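Local coordinates for oxidoreductase, short-chain dehydrogenase/reductase family (Aeromonas hydrophila subsp. hydrophila, PDB 3L6E), which probably acts as an NAD(P)-dependent oxidoreductase of the short-chain dehydrogenase/reductase family, possibly reducing 3-dehydrosphinganine in sphingolipid metabolism, at residues R17-G22 / L82-T87; Q38-Q43 / G53-L58. All coordinates share one frame; numbering follows the deposited sequence.

Interaction 1. Residues R17-G22 / L82-T87; sequences RALTIG and LHCAGT. Unlike the reference sequence in segment 82-87: Thr87 (reference Val).
Leu19 of helix 14-25 packs onto Leu82 and Cys84 of strand 80-84, a buried apolar contact of helix on sheet in the middle of the Rossmann fold. One methyl on the helix side meets both partners: Leu19 CD1 sits 3.8 Å from Leu82 CD1 and 3.7 Å from Cys84 SG. The other branch also leans on the same neighbour, with Leu19 CD2 4.0 Å from Leu82 CD1, so the Leu82 methyl lies against both tips of the fork. The two leucine side chains cross at about a right angle. Leu19 already points at the strand from the helix, and with CG beside its backbone N and anti to the carbonyl carbon (chi1 -71°) the fork extends to the sheet, while Leu82 and Cys84, two residues apart, rise from the strand on one face to meet it. Ala204 and Leu208 of helix 200-210 also touch Leu19, and Val133 of the next strand touches both Leu82 and Cys84. Backbone bonds to Ile7 and Thr9 fix Leu82 beside strand 5-9. Across the interface no hydrogen bond forms; the helix is held here by dispersion and by exclusion of water, with the thiol sulphur serving as one more apolar surface.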
ATOM      1  N   ARG A  17       2.022  -3.679  19.508  1.00 24.39           N
ATOM      2  CA  ARG A  17       0.952  -4.407  20.207  1.00 24.97           C
ATOM      3  C   ARG A  17      -0.114  -4.828  19.211  1.00 25.00           C
ATOM      4  O   ARG A  17      -0.416  -6.017  19.093  1.00 25.83           O
ATOM      5  CB  ARG A  17       0.292  -3.538  21.293  1.00 25.65           C
ATOM      6  CG  ARG A  17       0.693  -3.786  22.741  1.00 40.37           C
ATOM      7  CD  ARG A  17      -0.327  -3.134  23.726  1.00 26.35           C
ATOM      8  NE  ARG A  17      -1.693  -3.093  23.182  1.00 40.44           N
ATOM      9  CZ  ARG A  17      -2.776  -3.629  23.750  1.00 26.30           C
ATOM     10  NH1 ARG A  17      -3.952  -3.532  23.149  1.00 39.66           N
ATOM     11  NH2 ARG A  17      -2.693  -4.257  24.915  1.00 40.34           N
ATOM     12  N   ALA A  18      -0.667  -3.863  18.470  1.00 23.53           N
ATOM     13  CA  ALA A  18      -1.761  -4.151  17.539  1.00 22.57           C
ATOM     14  C   ALA A  18      -1.350  -5.165  16.462  1.00 22.52           C
ATOM     15  O   ALA A  18      -2.119  -6.059  16.103  1.00 22.95           O
ATOM     16  CB  ALA A  18      -2.289  -2.851  16.887  1.00 22.12           C
ATOM     17  N   LEU A  19      -0.148  -4.996  15.929  1.00 21.84           N
ATOM     18  CA  LEU A  19       0.363  -5.912  14.927  1.00 21.36           C
ATOM     19  C   LEU A  19       0.538  -7.307  15.508  1.00 21.70           C
ATOM     20  O   LEU A  19       0.223  -8.271  14.842  1.00 21.89           O
ATOM     21  CB  LEU A  19       1.682  -5.420  14.331  1.00 20.35           C
ATOM     22  CG  LEU A  19       1.686  -4.192  13.403  1.00 26.52           C
ATOM     23  CD1 LEU A  19       3.067  -3.576  13.357  1.00 19.22           C
ATOM     24  CD2 LEU A  19       1.208  -4.528  11.997  1.00 19.81           C
ATOM     25  N   THR A  20       1.036  -7.403  16.745  1.00 22.53           N
ATOM     26  CA  THR A  20       1.262  -8.690  17.393  1.00 21.82           C
ATOM     27  C   THR A  20      -0.062  -9.393  17.578  1.00 22.80           C
ATOM     28  O   THR A  20      -0.195 -10.555  17.216  1.00 23.46           O
ATOM     29  CB  THR A  20       1.971  -8.570  18.750  1.00 21.27           C
ATOM     30  OG1 THR A  20       3.260  -7.992  18.572  1.00 18.07           O
ATOM     31  CG2 THR A  20       2.153  -9.951  19.415  1.00 18.30           C
ATOM     32  N   ILE A  21      -1.038  -8.672  18.133  1.00 22.90           N
ATOM     33  CA  ILE A  21      -2.386  -9.183  18.339  1.00 22.10           C
ATOM     34  C   ILE A  21      -2.988  -9.711  17.041  1.00 22.47           C
ATOM     35  O   ILE A  21      -3.562 -10.800  17.018  1.00 21.71           O
ATOM     36  CB  ILE A  21      -3.331  -8.128  18.992  1.00 21.08           C
ATOM     37  CG1 ILE A  21      -2.785  -7.693  20.358  1.00 21.59           C
ATOM     38  CG2 ILE A  21      -4.769  -8.686  19.092  1.00 21.10           C
ATOM     39  CD1 ILE A  21      -3.546  -6.588  21.048  1.00 18.91           C
ATOM     40  N   GLY A  22      -2.833  -8.941  15.966  1.00 23.67           N
ATOM     41  CA  GLY A  22      -3.441  -9.251  14.673  1.00 23.96           C
ATOM     42  C   GLY A  22      -2.900 -10.501  14.023  1.00 24.93           C
ATOM     43  O   GLY A  22      -3.662 -11.281  13.452  1.00 25.09           O
ATOM     44  N   LEU A  82       9.164  -8.060  11.340  1.00 25.73           N
ATOM     45  CA  LEU A  82       8.421  -6.826  11.321  1.00 25.84           C
ATOM     46  C   LEU A  82       9.151  -5.872  12.227  1.00 25.88           C
ATOM     47  O   LEU A  82       9.136  -6.023  13.447  1.00 26.42           O
ATOM     48  CB  LEU A  82       7.006  -7.058  11.828  1.00 26.36           C
ATOM     49  CG  LEU A  82       5.864  -6.540  10.964  1.00 35.78           C
ATOM     50  CD1 LEU A  82       4.545  -6.643  11.706  1.00 26.81           C
ATOM     51  CD2 LEU A  82       6.120  -5.122  10.536  1.00 26.97           C
ATOM     52  N   HIS A  83       9.844  -4.920  11.629  1.00 25.44           N
ATOM     53  CA  HIS A  83      10.609  -3.985  12.423  1.00 25.89           C
ATOM     54  C   HIS A  83       9.824  -2.702  12.655  1.00 28.05           C
ATOM     55  O   HIS A  83       9.494  -1.982  11.711  1.00 27.87           O
ATOM     56  CB  HIS A  83      11.976  -3.692  11.812  1.00 24.44           C
ATOM     57  CG  HIS A  83      12.842  -2.844  12.691  1.00 24.43           C
ATOM     58  ND1 HIS A  83      13.186  -1.548  12.375  1.00 24.50           N
ATOM     59  CD2 HIS A  83      13.390  -3.091  13.901  1.00 23.61           C
ATOM     60  CE1 HIS A  83      13.920  -1.040  13.345  1.00 23.16           C
ATOM     61  NE2 HIS A  83      14.054  -1.954  14.284  1.00 24.72           N
ATOM     62  N   CYS A  84       9.505  -2.452  13.918  1.00 30.39           N
ATOM     63  CA  CYS A  84       8.830  -1.237  14.328  1.00 33.41           C
ATOM     64  C   CYS A  84       9.813  -0.325  15.025  1.00 36.84           C
ATOM     65  O   CYS A  84       9.927  -0.366  16.240  1.00 36.02           O
ATOM     66  CB  CYS A  84       7.677  -1.558  15.267  1.00 32.86           C
ATOM     67  SG  CYS A  84       6.383  -2.463  14.476  1.00 34.51           S
ATOM     68  N   ALA A  85      10.534   0.488  14.248  1.00 41.17           N
ATOM     69  CA  ALA A  85      11.506   1.419  14.832  1.00 44.65           C
ATOM     70  C   ALA A  85      10.823   2.395  15.787  1.00 47.63           C
ATOM     71  O   ALA A  85      11.462   2.917  16.698  1.00 48.73           O
ATOM     72  CB  ALA A  85      12.274   2.162  13.756  1.00 44.90           C
ATOM     73  N   GLY A  86       9.519   2.605  15.601  1.00 49.61           N
ATOM     74  CA  GLY A  86       8.742   3.508  16.454  1.00 51.40           C
ATOM     75  C   GLY A  86       9.083   4.937  16.091  1.00 53.19           C
ATOM     76  O   GLY A  86       9.096   5.282  14.908  1.00 53.85           O
ATOM     77  N   THR A  87       9.380   5.762  17.093  1.00 54.36           N
ATOM     78  CA  THR A  87       9.800   7.161  16.872  1.00 55.87           C
ATOM     79  C   THR A  87      10.509   7.777  18.096  1.00 56.60           C
ATOM     80  O   THR A  87      11.577   7.307  18.494  1.00 56.81           O
ATOM     81  CB  THR A  87       8.625   8.072  16.377  1.00 56.25           C
ATOM     82  OG1 THR A  87       7.365   7.421  16.616  1.00 62.48           O
ATOM     83  CG2 THR A  87       8.759   8.353  14.881  1.00 62.15           C
TER

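Interaction 2. Residues Q38-Q43 / G53-L58; sequences QRLQQQ and GIVADL. Unlike the reference sequence in segment 38-43: Gln42 (reference Glu). Unlike the reference sequence in segment 53-58: Val55 (reference Ala).
Leu40 reaches from helix 37-47 across to three consecutive residues of strand 51-55, and every close approach between the two segments is made by its side chain. Leu40 CD1 lies 3.5 Å from the backbone oxygen Ile54 O, a methyl resting against a carbonyl rather than a polar bond, and 3.7 Å from Val55 CG2. The second methyl turns to the start of the segment, where Leu40 CD2 is 4.2 Å from Gly53 CA; Leu40 CB stands at the same distance from that CA, 4.2 Å. With no side chain on Gly53 in between, the backbones come close, the Leu40 and Gly53 CA atoms being 5.1 Å apart. Val55 takes part through one branch: chi1 is 178°, which places CG1 anti to the backbone N and CG2 beside it, and CG2 is the methyl that meets Leu40. The two side chains approach obliquely. Helix 37-47 and strand 51-55 are the second and third elements of a beta-alpha-beta unit that starts with strand 29-34, the crossover of a Rossmann fold, and the short helix and strand segments run nearly antiparallel, at 171°, with axes 8.3 Å apart at their closest. Strand 51-55 is the outermost strand of the sheet on this side within the chain, which fits the exposure of Val55. Ile54 turns away from the helix, onto Ala67 and Ala71 of helix 61-75, so the strand is packed from both faces of the sheet. Further out, Met32 of strand 29-34 touches Leu40 from within the sheet and also carries a backbone bond to Ile54. At the helix, Arg39 NH1 donates to Gly12 O, tying the same turn to the glycine-rich loop that follows strand 5-9.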
ATOM      1  N   GLN A  38       7.672  -4.612  31.062  1.00 28.17           N
ATOM      2  CA  GLN A  38       6.319  -4.583  31.648  1.00 29.19           C
ATOM      3  C   GLN A  38       5.251  -4.787  30.585  1.00 30.14           C
ATOM      4  O   GLN A  38       4.274  -5.513  30.799  1.00 30.75           O
ATOM      5  CB  GLN A  38       6.074  -3.277  32.407  1.00 29.04           C
ATOM      6  CG  GLN A  38       6.786  -3.214  33.747  1.00 24.91           C
ATOM      7  CD  GLN A  38       6.663  -1.857  34.441  1.00 29.31           C
ATOM      8  OE1 GLN A  38       6.420  -0.827  33.806  1.00 25.24           O
ATOM      9  NE2 GLN A  38       6.846  -1.856  35.747  1.00 24.42           N
ATOM     10  N   ARG A  39       5.473  -4.154  29.438  1.00 30.45           N
ATOM     11  CA  ARG A  39       4.613  -4.263  28.265  1.00 30.92           C
ATOM     12  C   ARG A  39       4.720  -5.615  27.550  1.00 30.81           C
ATOM     13  O   ARG A  39       3.743  -6.096  26.991  1.00 31.04           O
ATOM     14  CB  ARG A  39       4.913  -3.119  27.291  1.00 31.23           C
ATOM     15  CG  ARG A  39       4.368  -1.765  27.748  1.00 41.67           C
ATOM     16  CD  ARG A  39       5.065  -0.600  27.065  1.00 32.13           C
ATOM     17  NE  ARG A  39       4.511   0.684  27.498  1.00 41.75           N
ATOM     18  CZ  ARG A  39       3.791   1.498  26.726  1.00 33.05           C
ATOM     19  NH1 ARG A  39       3.536   1.182  25.459  1.00 41.51           N
ATOM     20  NH2 ARG A  39       3.332   2.638  27.221  1.00 41.82           N
ATOM     21  N   LEU A  40       5.909  -6.210  27.545  1.00 30.12           N
ATOM     22  CA  LEU A  40       6.060  -7.567  27.035  1.00 29.82           C
ATOM     23  C   LEU A  40       5.278  -8.596  27.885  1.00 30.40           C
ATOM     24  O   LEU A  40       4.618  -9.482  27.331  1.00 30.04           O
ATOM     25  CB  LEU A  40       7.543  -7.942  26.870  1.00 28.94           C
ATOM     26  CG  LEU A  40       8.313  -7.205  25.755  1.00 26.75           C
ATOM     27  CD1 LEU A  40       9.826  -7.352  25.878  1.00 28.72           C
ATOM     28  CD2 LEU A  40       7.875  -7.614  24.363  1.00 28.89           C
ATOM     29  N   GLN A  41       5.328  -8.448  29.216  1.00 30.90           N
ATOM     30  CA  GLN A  41       4.623  -9.343  30.138  1.00 31.40           C
ATOM     31  C   GLN A  41       3.105  -9.222  30.015  1.00 31.94           C
ATOM     32  O   GLN A  41       2.386 -10.232  30.071  1.00 31.36           O
ATOM     33  CB  GLN A  41       5.028  -9.082  31.597  1.00 31.62           C
ATOM     34  CG  GLN A  41       6.459  -9.492  31.965  1.00 33.64           C
ATOM     35  CD  GLN A  41       6.756  -9.321  33.451  1.00 32.03           C
ATOM     36  OE1 GLN A  41       7.456 -10.142  34.056  1.00 33.70           O
ATOM     37  NE2 GLN A  41       6.207  -8.269  34.050  1.00 33.42           N
ATOM     38  N   GLN A  42       2.627  -7.980  29.877  1.00 32.44           N
ATOM     39  CA  GLN A  42       1.193  -7.704  29.756  1.00 32.33           C
ATOM     40  C   GLN A  42       0.670  -8.388  28.485  1.00 31.21           C
ATOM     41  O   GLN A  42      -0.449  -8.885  28.452  1.00 30.77           O
ATOM     42  CB  GLN A  42       0.907  -6.177  29.799  1.00 33.26           C
ATOM     43  CG  GLN A  42       0.322  -5.528  28.525  1.00 42.96           C
ATOM     44  CD  GLN A  42       0.480  -3.982  28.443  1.00 35.04           C
ATOM     45  OE1 GLN A  42       0.201  -3.381  27.394  1.00 43.04           O
ATOM     46  NE2 GLN A  42       0.944  -3.352  29.529  1.00 42.93           N
ATOM     47  N   GLN A  43       1.511  -8.432  27.453  1.00 30.47           N
ATOM     48  CA  GLN A  43       1.165  -9.092  26.211  1.00 29.46           C
ATOM     49  C   GLN A  43       1.216 -10.623  26.345  1.00 28.75           C
ATOM     50  O   GLN A  43       0.405 -11.329  25.734  1.00 28.12           O
ATOM     51  CB  GLN A  43       2.067  -8.599  25.082  1.00 30.03           C
ATOM     52  CG  GLN A  43       1.840  -7.148  24.648  1.00 33.10           C
ATOM     53  CD  GLN A  43       0.519  -6.929  23.926  1.00 30.93           C
ATOM     54  OE1 GLN A  43      -0.473  -6.495  24.535  1.00 33.42           O
ATOM     55  NE2 GLN A  43       0.499  -7.210  22.619  1.00 33.15           N
ATOM     56  N   GLY A  53       7.981 -12.883  25.051  1.00 23.25           N
ATOM     57  CA  GLY A  53       8.650 -11.606  25.209  1.00 23.90           C
ATOM     58  C   GLY A  53      10.144 -11.817  25.337  1.00 24.55           C
ATOM     59  O   GLY A  53      10.615 -12.451  26.281  1.00 24.12           O
ATOM     60  N   ILE A  54      10.884 -11.306  24.361  1.00 25.29           N
ATOM     61  CA  ILE A  54      12.331 -11.222  24.454  1.00 26.61           C
ATOM     62  C   ILE A  54      12.659  -9.759  24.729  1.00 27.31           C
ATOM     63  O   ILE A  54      12.341  -8.882  23.929  1.00 26.51           O
ATOM     64  CB  ILE A  54      13.006 -11.668  23.131  1.00 26.97           C
ATOM     65  CG1 ILE A  54      12.673 -13.126  22.817  1.00 23.24           C
ATOM     66  CG2 ILE A  54      14.506 -11.441  23.185  1.00 23.57           C
ATOM     67  CD1 ILE A  54      12.574 -13.386  21.339  1.00 26.48           C
ATOM     68  N   VAL A  55      13.246  -9.484  25.883  1.00 28.74           N
ATOM     69  CA  VAL A  55      13.670  -8.121  26.172  1.00 29.64           C
ATOM     70  C   VAL A  55      15.013  -7.936  25.479  1.00 31.16           C
ATOM     71  O   VAL A  55      15.887  -8.798  25.569  1.00 30.75           O
ATOM     72  CB  VAL A  55      13.772  -7.827  27.676  1.00 29.37           C
ATOM     73  CG1 VAL A  55      14.258  -6.393  27.913  1.00 37.03           C
ATOM     74  CG2 VAL A  55      12.423  -8.031  28.356  1.00 36.68           C
ATOM     75  N   ALA A  56      15.140  -6.819  24.761  1.00 32.75           N
ATOM     76  CA  ALA A  56      16.341  -6.487  24.007  1.00 33.99           C
ATOM     77  C   ALA A  56      16.380  -4.990  23.736  1.00 34.63           C
ATOM     78  O   ALA A  56      15.346  -4.376  23.495  1.00 34.33           O
ATOM     79  CB  ALA A  56      16.359  -7.248  22.689  1.00 34.13           C
ATOM     80  N   ASP A  57      17.576  -4.414  23.783  1.00 35.77           N
ATOM     81  CA  ASP A  57      17.794  -3.065  23.282  1.00 37.07           C
ATOM     82  C   ASP A  57      18.472  -3.211  21.928  1.00 37.01           C
ATOM     83  O   ASP A  57      19.643  -3.563  21.847  1.00 37.30           O
ATOM     84  CB  ASP A  57      18.642  -2.229  24.251  1.00 38.28           C
ATOM     85  CG  ASP A  57      18.585  -0.733  23.948  1.00 50.18           C
ATOM     86  OD1 ASP A  57      17.667  -0.297  23.215  1.00 39.44           O
ATOM     87  OD2 ASP A  57      19.454   0.014  24.448  1.00 38.93           O
ATOM     88  N   LEU A  58      17.724  -2.931  20.868  1.00 37.30           N
ATOM     89  CA  LEU A  58      18.135  -3.264  19.511  1.00 38.06           C
ATOM     90  C   LEU A  58      19.196  -2.355  18.893  1.00 39.37           C
ATOM     91  O   LEU A  58      19.447  -2.422  17.688  1.00 39.28           O
ATOM     92  CB  LEU A  58      16.910  -3.372  18.603  1.00 37.78           C
ATOM     93  CG  LEU A  58      15.972  -4.513  18.984  1.00 34.90           C
ATOM     94  CD1 LEU A  58      14.721  -4.462  18.152  1.00 37.79           C
ATOM     95  CD2 LEU A  58      16.658  -5.863  18.831  1.00 37.74           C
TER

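From the N terminus the chain passes through strand 5-9 into helix 14-25, which carries 17-22, the first half of interaction 1. It then makes strand 29-34 and helix 37-47 before strand 51-55, where interaction 2 closes a short loop between 38-43 and 53-58. Helix 61-75 follows, and 82-87 finally closes the long loop of interaction 1, so interaction 2 is nested inside it. Together they seat neighbouring helices on one parallel sheet, one near its middle and one at its edge. The helices also meet directly: Arg17 NH2 packs 3.2 Å from Gln43 OE1, and Ile21 lies against Gln43.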